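Local coordinates for exopolysaccharide biosynthesis protein (Pantoea stewartii subsp. stewartii DC283, PDB 6TGF), which modifies the glycan biofilm of its bacterium, probably as a hydrolase acting on exopolysaccharide, and has a tailspike-like parallel beta-helix fold, at residues N343-R349 / V368-S374; W544-L550 / D626-R632; L51-Y57 / F112-V116. All coordinates share one frame; numbering follows the deposited sequence.

Contact 1: residues N343-R349 / V368-S374; sequences NRQGLLR and VGGTALS
Arg349 lies beside Ser374 and Leu348 beside Leu373 where two successive coils of the parallel beta-helix stack in register. The two pairs occupy opposite faces of the same sheet. Arg349 CG and Ser374 OG are both anti to their backbone N (chi1 169° and -180°), which lays the CB, CG and CD methylenes of the arginine alongside the serine; Arg349 CD is 3.9 Å from Ser374 OG. The arginine chain then bends and leads its guanidinium away to a salt bridge with Glu321 on the preceding coil, while Ser374 OG bonds to Gln397 on the following one. A long, flexible side chain and a small hydroxyl thus fit next to each other without competing for partners.

On the other face, the two leucines meet, Leu348 CB lying 4.2 Å from Leu373 CD2. Both are buried, and Leu373 also meets Phe358 and Phe365 of another face of the helix, as an interior aliphatic residue should. At the corner, Leu347 directs its CB past the carbonyl of Ala372, and that oxygen accepts from Leu347 N at 3.0 Å and, weakly, from Leu348 N. Ser374 N returns a bond to Leu348 O at 3.2 Å.

Before the corner the coils are loops, and backbone replaces side chains. Gly346, Gly369 and Gly370 set their CA atoms close to the opposite backbone; a CB there would point into it, so glycine suits these places. Asn343 closes an Asx turn with Gln345 N, its OD1 receiving that N-H in the carbonyl plane, on a lone pair, at 3.1 Å, and its ND2 bonds to Lys341 O and Gly336 O. Farther along, a water bridges the coils, donating to Arg344 O at 2.9 Å and accepting from Thr371 N at 3.0 Å.

Contact 2: residues W544-L550 / D626-R632; sequences WYELANL and DTQVFIR
Asn549 ND2 is held by two carboxylates, Asp626 OD1 across the contact at 3.1 Å and Asp661 of the next strand. The bond to Asp626 lies in the amide plane and meets the anti side of the acceptor, whose other oxygen, OD2, bonds to Thr623. Asn549 OD1 takes Gln628 NE2 at 2.7 Å, although the donor stands well above the carbonyl plane, 48° out of it. With CG anti to its backbone N (chi1 175°), the asparagine amide reaches across the antiparallel pair to both partners.

Along the same face, Glu546 lays CG over the ring of Phe630, 3.9 Å from its centroid. Farther on, Arg632 CB sits 3.5 Å from the centroid of the six-membered ring of Trp544, almost on the ring normal, a CH-pi contact, and the arginine chain runs on past the indole nitrogen. On the reverse face Leu547 CD1 meets Ile631 CG2 at 3.6 Å, while Ile631, Val629 and Thr627 face strand 589-597 of a second sheet. A classic beta bulge sets Leu547 and Ala548 both opposite Val629, which accepts from Leu547 N and donates to Ala548 O.

The partners argue for one orientation of the Asn549 amide: its nitrogen faces two acids, its oxygen a donor, and a flip would set like against like.

Contact 3: residues L51-Y57 / F112-V116; sequences LTPENVY and FDQFV. With EDO (1,2-ethanediol), chain C.
A helix pair in the region matching the Head binding family, named after phage tailspike domains, brings Val56 against Val116 and Phe115. The axes of helix 53-57 and of segment 112-116 cross at -135° and come within 9.6 Å. Val56 splits its two methyls between partners: CG1 touches Val116 CG2 at 3.7 Å and leans on Phe112 CB, whereas CG2 reaches Phe115 CD2 at 3.8 Å. Its CG1 is anti to the backbone N (chi1 179°), which spreads the fork over the second helix. Compact, beta-branched and apolar, valine suits both sides of such a crossing.

Phe115 extends toward the strand end before the first helix and presents its rim to the backbone there. CZ lies 3.6 Å from Leu51 O and CE2 comes to 3.5 Å from Thr52 C, with both carbonyl oxygens near the ring plane, so aromatic C-H groups face them. Pro53 adds CB against Val116 CG2 at 4.3 Å. A proline fits the first turn, having no N-H to satisfy, and its oxygen accepts from both Val56 N and Tyr57 N. Asn55 OD1 accepts from Thr52 N. Val116 CG1 approaches the Tyr57 ring obliquely, near CZ, and a 1,2-ethanediol molecule, probably from the crystallisation liquor, donates a hydrogen bond from O1 to Asp113 OD1 (3.2 Å).

Trp64 of helix 61-66 borders the pair: it touches Val56 and Val116, meets Tyr57 edge-to-face and bonds to Asp113 through its indole nitrogen. On the side of the strands Leu51 and Phe115 both pack on Leu122, so Phe115 links helix 109-117 to the outermost strand pair, 48-51 with 121-124, of the antiparallel sheet from which helix 53-57 follows.

The three contacts lie far apart and in series along an elongated chain, with contacts 2 and 3 on opposite sides of its centre, about 106 Å between centres. Contact 3 belongs to the N-terminal region and is partly buried, a helix pair held mainly by apolar packing. Contact 1, nearest the middle, is buried and joins parallel coils of the beta-helix, where backbone bonds, glycines and water dominate. Contact 2, likewise buried, lies in a later antiparallel sheet; it combines an antiparallel backbone ladder interrupted by a bulge with side-chain amide bonds and CH-pi packing. Only contact 3 involves helices, and no two of them share a strand or helix.

Contact 1: residues N343-R349 / V368-S374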
loop_
_atom_site.group_PDB
_atom_site.type_symbol
_atom_site.label_atom_id
_atom_site.label_comp_id
_atom_site.label_asym_id
_atom_site.label_seq_id
_atom_site.Cartn_x
_atom_site.Cartn_y
_atom_site.Cartn_z
ATOM N N ASN B 343 -8.746 -29.447 -18.491
ATOM C CA ASN B 343 -10.120 -28.896 -18.330
ATOM C C ASN B 343 -10.091 -27.381 -18.573
ATOM O O ASN B 343 -9.002 -26.854 -18.872
ATOM C CB ASN B 343 -10.688 -29.242 -16.951
ATOM C CG ASN B 343 -9.870 -28.669 -15.814
ATOM O OD1 ASN B 343 -10.023 -27.503 -15.460
ATOM N ND2 ASN B 343 -9.005 -29.480 -15.230
ATOM N N ARG B 344 -11.246 -26.719 -18.455
ATOM C CA ARG B 344 -11.401 -25.244 -18.588
ATOM C C ARG B 344 -12.196 -24.696 -17.394
ATOM O O ARG B 344 -13.033 -23.793 -17.605
ATOM C CB ARG B 344 -12.116 -24.893 -19.895
ATOM C CG ARG B 344 -11.428 -25.401 -21.151
ATOM C CD ARG B 344 -12.116 -24.837 -22.378
ATOM N NE ARG B 344 -11.396 -25.117 -23.611
ATOM C CZ ARG B 344 -11.596 -26.173 -24.398
ATOM N NH1 ARG B 344 -12.506 -27.086 -24.095
ATOM N NH2 ARG B 344 -10.876 -26.311 -25.497
ATOM N N GLN B 345 -11.929 -25.206 -16.188
ATOM C CA GLN B 345 -12.619 -24.792 -14.938
ATOM C C GLN B 345 -11.827 -23.661 -14.275
ATOM O O GLN B 345 -10.642 -23.883 -13.953
ATOM C CB GLN B 345 -12.771 -25.980 -13.986
ATOM C CG GLN B 345 -13.559 -25.651 -12.725
ATOM C CD GLN B 345 -13.957 -26.891 -11.966
ATOM O OE1 GLN B 345 -13.143 -27.780 -11.728
ATOM N NE2 GLN B 345 -15.217 -26.959 -11.571
ATOM N N GLY B 346 -12.462 -22.498 -14.094
ATOM C CA GLY B 346 -11.938 -21.370 -13.299
ATOM C C GLY B 346 -12.354 -21.494 -11.843
ATOM O O GLY B 346 -13.019 -22.496 -11.513
ATOM N N LEU B 347 -11.993 -20.520 -11.002
ATOM C CA LEU B 347 -12.356 -20.502 -9.557
ATOM C C LEU B 347 -13.709 -19.805 -9.375
ATOM O O LEU B 347 -14.610 -20.421 -8.774
ATOM C CB LEU B 347 -11.258 -19.809 -8.743
ATOM C CG LEU B 347 -11.569 -19.599 -7.259
ATOM C CD1 LEU B 347 -11.971 -20.904 -6.587
ATOM C CD2 LEU B 347 -10.387 -18.973 -6.536
ATOM N N LEU B 348 -13.842 -18.564 -9.856
ATOM C CA LEU B 348 -15.074 -17.748 -9.691
ATOM C C LEU B 348 -15.341 -16.914 -10.949
ATOM O O LEU B 348 -14.378 -16.362 -11.517
ATOM C CB LEU B 348 -14.931 -16.846 -8.461
ATOM C CG LEU B 348 -16.157 -15.991 -8.134
ATOM C CD1 LEU B 348 -16.453 -15.993 -6.642
ATOM C CD2 LEU B 348 -15.997 -14.568 -8.650
ATOM N N ARG B 349 -16.614 -16.837 -11.349
ATOM C CA ARG B 349 -17.145 -15.835 -12.310
ATOM C C ARG B 349 -18.299 -15.080 -11.645
ATOM O O ARG B 349 -19.201 -15.747 -11.100
ATOM C CB ARG B 349 -17.639 -16.492 -13.603
ATOM C CG ARG B 349 -18.437 -15.546 -14.489
ATOM C CD ARG B 349 -18.590 -16.026 -15.918
ATOM N NE ARG B 349 -19.319 -17.283 -16.011
ATOM C CZ ARG B 349 -19.504 -17.969 -17.136
ATOM N NH1 ARG B 349 -19.002 -17.526 -18.279
ATOM N NH2 ARG B 349 -20.178 -19.104 -17.113
ATOM N N VAL B 368 -4.546 -24.085 -13.307
ATOM C CA VAL B 368 -5.941 -23.682 -13.659
ATOM C C VAL B 368 -6.071 -23.706 -15.186
ATOM O O VAL B 368 -5.303 -22.990 -15.859
ATOM C CB VAL B 368 -6.304 -22.306 -13.067
ATOM C CG1 VAL B 368 -7.667 -21.822 -13.540
ATOM C CG2 VAL B 368 -6.246 -22.322 -11.547
ATOM N N GLY B 369 -7.005 -24.516 -15.696
ATOM C CA GLY B 369 -7.263 -24.700 -17.136
ATOM C C GLY B 369 -8.188 -23.630 -17.692
ATOM O O GLY B 369 -7.981 -23.225 -18.849
ATOM N N GLY B 370 -9.177 -23.194 -16.901
ATOM C CA GLY B 370 -10.161 -22.161 -17.284
ATOM C C GLY B 370 -9.685 -20.761 -16.941
ATOM O O GLY B 370 -8.483 -20.593 -16.667
ATOM N N THR B 371 -10.598 -19.784 -16.962
ATOM C CA THR B 371 -10.357 -18.384 -16.521
ATOM C C THR B 371 -10.434 -18.343 -14.990
ATOM O O THR B 371 -11.540 -18.538 -14.465
ATOM C CB THR B 371 -11.348 -17.411 -17.175
ATOM O OG1 THR B 371 -11.203 -17.503 -18.593
ATOM C CG2 THR B 371 -11.140 -15.976 -16.744
ATOM N N ALA B 372 -9.309 -18.104 -14.308
ATOM C CA ALA B 372 -9.196 -18.136 -12.829
ATOM C C ALA B 372 -10.233 -17.195 -12.202
ATOM O O ALA B 372 -11.005 -17.658 -11.344
ATOM C CB ALA B 372 -7.791 -17.784 -12.400
ATOM N N LEU B 373 -10.248 -15.926 -12.621
ATOM C CA LEU B 373 -11.220 -14.894 -12.166
ATOM C C LEU B 373 -11.824 -14.195 -13.387
ATOM O O LEU B 373 -11.047 -13.737 -14.247
ATOM C CB LEU B 373 -10.509 -13.887 -11.255
ATOM C CG LEU B 373 -10.128 -14.394 -9.865
ATOM C CD1 LEU B 373 -9.238 -13.387 -9.150
ATOM C CD2 LEU B 373 -11.364 -14.696 -9.030
ATOM N N SER B 374 -13.157 -14.118 -13.446
ATOM C CA SER B 374 -13.939 -13.456 -14.524
ATOM C C SER B 374 -14.895 -12.428 -13.904
ATOM O O SER B 374 -15.808 -12.848 -13.168
ATOM C CB SER B 374 -14.684 -14.474 -15.348
ATOM O OG SER B 374 -15.425 -13.844 -16.383
HETATM O O HOH W 1 -8.719 -25.803 -14.059
HETATM O O HOH W 2 -13.352 -20.990 -17.133
#

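Contact 2: residues W544-L550 / D626-R632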
loop_
_atom_site.group_PDB
_atom_site.type_symbol
_atom_site.label_atom_id
_atom_site.label_comp_id
_atom_site.label_asym_id
_atom_site.label_seq_id
_atom_site.Cartn_x
_atom_site.Cartn_y
_atom_site.Cartn_z
ATOM N N TRP B 544 40.885 26.439 -18.209
ATOM C CA TRP B 544 40.559 25.193 -18.954
ATOM C C TRP B 544 39.744 24.254 -18.056
ATOM O O TRP B 544 40.172 24.015 -16.911
ATOM C CB TRP B 544 41.835 24.506 -19.459
ATOM C CG TRP B 544 42.372 25.077 -20.734
ATOM C CD1 TRP B 544 43.483 25.854 -20.889
ATOM C CD2 TRP B 544 41.812 24.911 -22.048
ATOM N NE1 TRP B 544 43.654 26.181 -22.207
ATOM C CE2 TRP B 544 42.645 25.617 -22.943
ATOM C CE3 TRP B 544 40.695 24.237 -22.555
ATOM C CZ2 TRP B 544 42.391 25.664 -24.312
ATOM C CZ3 TRP B 544 40.445 24.286 -23.909
ATOM C CH2 TRP B 544 41.282 24.992 -24.773
ATOM N N TYR B 545 38.615 23.755 -18.570
ATOM C CA TYR B 545 37.772 22.700 -17.949
ATOM C C TYR B 545 37.637 21.526 -18.924
ATOM O O TYR B 545 37.551 21.775 -20.142
ATOM C CB TYR B 545 36.379 23.236 -17.604
ATOM C CG TYR B 545 36.296 24.064 -16.346
ATOM C CD1 TYR B 545 36.030 23.479 -15.120
ATOM C CD2 TYR B 545 36.462 25.437 -16.382
ATOM C CE1 TYR B 545 35.942 24.233 -13.961
ATOM C CE2 TYR B 545 36.378 26.207 -15.233
ATOM C CZ TYR B 545 36.117 25.604 -14.017
ATOM O OH TYR B 545 36.033 26.358 -12.881
ATOM N N GLU B 546 37.628 20.295 -18.403
ATOM C CA GLU B 546 37.099 19.101 -19.114
ATOM C C GLU B 546 35.605 19.005 -18.793
ATOM O O GLU B 546 35.271 18.801 -17.610
ATOM C CB GLU B 546 37.832 17.823 -18.705
ATOM C CG GLU B 546 37.446 16.617 -19.548
ATOM C CD GLU B 546 38.142 15.314 -19.192
ATOM O OE1 GLU B 546 39.105 15.350 -18.398
ATOM O OE2 GLU B 546 37.717 14.262 -19.711
ATOM N N LEU B 547 34.744 19.184 -19.799
ATOM C CA LEU B 547 33.268 19.113 -19.638
ATOM C C LEU B 547 32.876 17.664 -19.336
ATOM O O LEU B 547 32.404 17.404 -18.213
ATOM C CB LEU B 547 32.576 19.628 -20.906
ATOM C CG LEU B 547 32.692 21.130 -21.170
ATOM C CD1 LEU B 547 31.862 21.523 -22.380
ATOM C CD2 LEU B 547 32.270 21.946 -19.957
ATOM N N ALA B 548 33.093 16.755 -20.290
ATOM C CA ALA B 548 32.678 15.337 -20.192
ATOM C C ALA B 548 33.376 14.491 -21.259
ATOM O O ALA B 548 33.987 15.069 -22.178
ATOM C CB ALA B 548 31.177 15.247 -20.333
ATOM N N ASN B 549 33.285 13.166 -21.114
ATOM C CA ASN B 549 33.536 12.178 -22.195
ATOM C C ASN B 549 32.183 11.789 -22.798
ATOM O O ASN B 549 31.337 11.262 -22.051
ATOM C CB ASN B 549 34.285 10.940 -21.696
ATOM C CG ASN B 549 34.431 9.882 -22.769
ATOM O OD1 ASN B 549 35.121 10.094 -23.765
ATOM N ND2 ASN B 549 33.780 8.745 -22.582
ATOM N N LEU B 550 31.987 12.063 -24.090
ATOM C CA LEU B 550 30.765 11.690 -24.852
ATOM C C LEU B 550 30.960 10.292 -25.449
ATOM O O LEU B 550 31.904 10.123 -26.247
ATOM C CB LEU B 550 30.517 12.722 -25.957
ATOM C CG LEU B 550 30.316 14.166 -25.499
ATOM C CD1 LEU B 550 30.286 15.103 -26.696
ATOM C CD2 LEU B 550 29.045 14.313 -24.676
ATOM N N ASP B 626 34.420 7.120 -28.031
ATOM C CA ASP B 626 34.668 8.055 -26.898
ATOM C C ASP B 626 35.290 9.362 -27.406
ATOM O O ASP B 626 36.248 9.293 -28.200
ATOM C CB ASP B 626 35.546 7.387 -25.839
ATOM C CG ASP B 626 34.933 6.120 -25.271
ATOM O OD1 ASP B 626 34.046 6.237 -24.404
ATOM O OD2 ASP B 626 35.332 5.026 -25.716
ATOM N N THR B 627 34.759 10.502 -26.947
ATOM C CA THR B 627 35.240 11.878 -27.258
ATOM C C THR B 627 35.221 12.728 -25.980
ATOM O O THR B 627 34.112 13.017 -25.491
ATOM C CB THR B 627 34.379 12.542 -28.340
ATOM O OG1 THR B 627 34.216 11.629 -29.425
ATOM C CG2 THR B 627 34.973 13.838 -28.848
ATOM N N GLN B 628 36.396 13.111 -25.465
ATOM C CA GLN B 628 36.537 14.096 -24.356
ATOM C C GLN B 628 36.513 15.509 -24.946
ATOM O O GLN B 628 37.240 15.744 -25.928
ATOM C CB GLN B 628 37.829 13.879 -23.566
ATOM C CG GLN B 628 37.848 12.588 -22.761
ATOM C CD GLN B 628 38.545 11.469 -23.494
ATOM O OE1 GLN B 628 39.740 11.535 -23.770
ATOM N NE2 GLN B 628 37.798 10.423 -23.806
ATOM N N VAL B 629 35.707 16.404 -24.364
ATOM C CA VAL B 629 35.556 17.825 -24.800
ATOM C C VAL B 629 36.089 18.735 -23.688
ATOM O O VAL B 629 35.617 18.602 -22.542
ATOM C CB VAL B 629 34.092 18.155 -25.153
ATOM C CG1 VAL B 629 33.914 19.613 -25.556
ATOM C CG2 VAL B 629 33.557 17.237 -26.240
ATOM N N PHE B 630 37.040 19.611 -24.027
ATOM C CA PHE B 630 37.608 20.660 -23.141
ATOM C C PHE B 630 37.169 22.035 -23.656
ATOM O O PHE B 630 37.068 22.209 -24.887
ATOM C CB PHE B 630 39.135 20.565 -23.093
ATOM C CG PHE B 630 39.679 19.302 -22.473
ATOM C CD1 PHE B 630 39.672 18.107 -23.175
ATOM C CD2 PHE B 630 40.218 19.313 -21.195
ATOM C CE1 PHE B 630 40.177 16.947 -22.608
ATOM C CE2 PHE B 630 40.727 18.152 -20.631
ATOM C CZ PHE B 630 40.704 16.972 -21.337
ATOM N N ILE B 631 36.906 22.975 -22.742
ATOM C CA ILE B 631 36.573 24.393 -23.070
ATOM C C ILE B 631 37.469 25.316 -22.233
ATOM O O ILE B 631 37.645 25.045 -21.029
ATOM C CB ILE B 631 35.071 24.692 -22.865
ATOM C CG1 ILE B 631 34.611 24.496 -21.418
ATOM C CG2 ILE B 631 34.229 23.868 -23.828
ATOM C CD1 ILE B 631 33.374 25.290 -21.062
ATOM N N ARG B 632 38.032 26.347 -22.869
ATOM C CA ARG B 632 38.773 27.442 -22.192
ATOM C C ARG B 632 37.746 28.479 -21.730
ATOM O O ARG B 632 37.405 29.379 -22.524
ATOM C CB ARG B 632 39.830 28.046 -23.122
ATOM C CG ARG B 632 40.795 28.995 -22.426
ATOM C CD ARG B 632 42.090 29.190 -23.192
ATOM N NE ARG B 632 43.193 29.492 -22.288
ATOM C CZ ARG B 632 43.748 30.690 -22.109
ATOM N NH1 ARG B 632 43.323 31.745 -22.785
ATOM N NH2 ARG B 632 44.742 30.830 -21.248
#

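Contact 3: residues L51-Y57 / F112-V116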
loop_
_atom_site.group_PDB
_atom_site.type_symbol
_atom_site.label_atom_id
_atom_site.label_comp_id
_atom_site.label_asym_id
_atom_site.label_seq_id
_atom_site.Cartn_x
_atom_site.Cartn_y
_atom_site.Cartn_z
ATOM N N LEU B 51 -41.450 -40.154 22.754
ATOM C CA LEU B 51 -40.173 -40.785 23.187
ATOM C C LEU B 51 -39.907 -42.038 22.344
ATOM O O LEU B 51 -40.831 -42.861 22.201
ATOM C CB LEU B 51 -40.259 -41.128 24.677
ATOM C CG LEU B 51 -40.464 -39.944 25.621
ATOM C CD1 LEU B 51 -40.802 -40.422 27.024
ATOM C CD2 LEU B 51 -39.238 -39.043 25.646
ATOM N N THR B 52 -38.685 -42.162 21.816
ATOM C CA THR B 52 -38.224 -43.255 20.914
ATOM C C THR B 52 -36.917 -43.819 21.471
ATOM O O THR B 52 -36.405 -43.302 22.462
ATOM C CB THR B 52 -38.091 -42.728 19.479
ATOM O OG1 THR B 52 -37.045 -41.757 19.462
ATOM C CG2 THR B 52 -39.372 -42.118 18.951
ATOM N N PRO B 53 -36.339 -44.894 20.881
ATOM C CA PRO B 53 -35.055 -45.427 21.344
ATOM C C PRO B 53 -33.947 -44.361 21.364
ATOM O O PRO B 53 -33.102 -44.418 22.238
ATOM C CB PRO B 53 -34.733 -46.531 20.322
ATOM C CG PRO B 53 -36.088 -46.954 19.800
ATOM C CD PRO B 53 -36.883 -45.667 19.754
ATOM N N GLU B 54 -34.000 -43.414 20.420
ATOM C CA GLU B 54 -33.050 -42.274 20.287
ATOM C C GLU B 54 -32.992 -41.470 21.593
ATOM O O GLU B 54 -31.919 -40.914 21.880
ATOM C CB GLU B 54 -33.450 -41.361 19.123
ATOM C CG GLU B 54 -33.086 -41.911 17.752
ATOM C CD GLU B 54 -34.059 -42.921 17.168
ATOM O OE1 GLU B 54 -35.255 -42.870 17.520
ATOM O OE2 GLU B 54 -33.619 -43.760 16.356
ATOM N N ASN B 55 -34.099 -41.402 22.342
ATOM C CA ASN B 55 -34.198 -40.676 23.638
ATOM C C ASN B 55 -33.413 -41.429 24.722
ATOM O O ASN B 55 -32.914 -40.756 25.643
ATOM C CB ASN B 55 -35.652 -40.457 24.064
ATOM C CG ASN B 55 -36.363 -39.430 23.207
ATOM O OD1 ASN B 55 -37.130 -39.783 22.314
ATOM N ND2 ASN B 55 -36.097 -38.160 23.459
ATOM N N VAL B 56 -33.317 -42.760 24.619
ATOM C CA VAL B 56 -32.547 -43.632 25.557
ATOM C C VAL B 56 -31.053 -43.489 25.235
ATOM O O VAL B 56 -30.263 -43.283 26.176
ATOM C CB VAL B 56 -33.003 -45.103 25.476
ATOM C CG1 VAL B 56 -32.208 -46.004 26.411
ATOM C CG2 VAL B 56 -34.493 -45.251 25.744
ATOM N N TYR B 57 -30.693 -43.603 23.952
ATOM C CA TYR B 57 -29.315 -43.415 23.425
ATOM C C TYR B 57 -28.824 -41.995 23.741
ATOM O O TYR B 57 -27.610 -41.823 23.964
ATOM C CB TYR B 57 -29.263 -43.670 21.916
ATOM C CG TYR B 57 -29.386 -45.116 21.503
ATOM C CD1 TYR B 57 -28.379 -46.029 21.778
ATOM C CD2 TYR B 57 -30.495 -45.572 20.808
ATOM C CE1 TYR B 57 -28.478 -47.357 21.391
ATOM C CE2 TYR B 57 -30.612 -46.896 20.414
ATOM C CZ TYR B 57 -29.598 -47.793 20.705
ATOM O OH TYR B 57 -29.703 -49.098 20.315
ATOM N N PHE B 112 -35.261 -50.130 29.802
ATOM C CA PHE B 112 -34.526 -49.324 28.789
ATOM C C PHE B 112 -34.049 -50.239 27.657
ATOM O O PHE B 112 -34.195 -49.859 26.479
ATOM C CB PHE B 112 -33.338 -48.581 29.407
ATOM C CG PHE B 112 -33.690 -47.381 30.249
ATOM C CD1 PHE B 112 -34.673 -46.487 29.849
ATOM C CD2 PHE B 112 -33.008 -47.123 31.427
ATOM C CE1 PHE B 112 -34.983 -45.379 30.623
ATOM C CE2 PHE B 112 -33.316 -46.012 32.199
ATOM C CZ PHE B 112 -34.302 -45.142 31.795
ATOM N N ASP B 113 -33.501 -51.406 28.011
ATOM C CA ASP B 113 -32.968 -52.410 27.050
ATOM C C ASP B 113 -34.121 -52.930 26.183
ATOM O O ASP B 113 -33.985 -52.885 24.947
ATOM C CB ASP B 113 -32.235 -53.541 27.779
ATOM C CG ASP B 113 -30.937 -53.110 28.445
ATOM O OD1 ASP B 113 -30.307 -52.154 27.951
ATOM O OD2 ASP B 113 -30.565 -53.738 29.457
ATOM N N GLN B 114 -35.215 -53.374 26.811
ATOM C CA GLN B 114 -36.420 -53.929 26.133
ATOM C C GLN B 114 -36.970 -52.897 25.138
ATOM O O GLN B 114 -37.275 -53.289 23.991
ATOM C CB GLN B 114 -37.489 -54.315 27.161
ATOM C CG GLN B 114 -38.547 -55.268 26.620
ATOM C CD GLN B 114 -38.003 -56.647 26.331
ATOM O OE1 GLN B 114 -37.006 -57.081 26.902
ATOM N NE2 GLN B 114 -38.668 -57.355 25.433
ATOM N N PHE B 115 -37.086 -51.635 25.570
ATOM C CA PHE B 115 -37.616 -50.489 24.781
ATOM C C PHE B 115 -36.785 -50.319 23.503
ATOM O O PHE B 115 -37.371 -50.237 22.406
ATOM C CB PHE B 115 -37.611 -49.215 25.631
ATOM C CG PHE B 115 -38.320 -48.033 25.020
ATOM C CD1 PHE B 115 -39.705 -47.980 24.976
ATOM C CD2 PHE B 115 -37.605 -46.963 24.504
ATOM C CE1 PHE B 115 -40.358 -46.891 24.418
ATOM C CE2 PHE B 115 -38.260 -45.874 23.950
ATOM C CZ PHE B 115 -39.633 -45.840 23.906
ATOM N N VAL B 116 -35.458 -50.281 23.652
ATOM C CA VAL B 116 -34.474 -50.139 22.537
ATOM C C VAL B 116 -34.506 -51.409 21.676
ATOM O O VAL B 116 -34.584 -51.273 20.440
ATOM C CB VAL B 116 -33.062 -49.852 23.082
ATOM C CG1 VAL B 116 -31.990 -50.006 22.014
ATOM C CG2 VAL B 116 -32.982 -48.473 23.719
HETATM C C1 EDO C . -26.627 -50.894 28.657
HETATM O O1 EDO C . -27.182 -51.462 27.488
HETATM C C2 EDO C . -25.397 -50.104 28.399
HETATM O O2 EDO C . -25.584 -49.030 27.494
#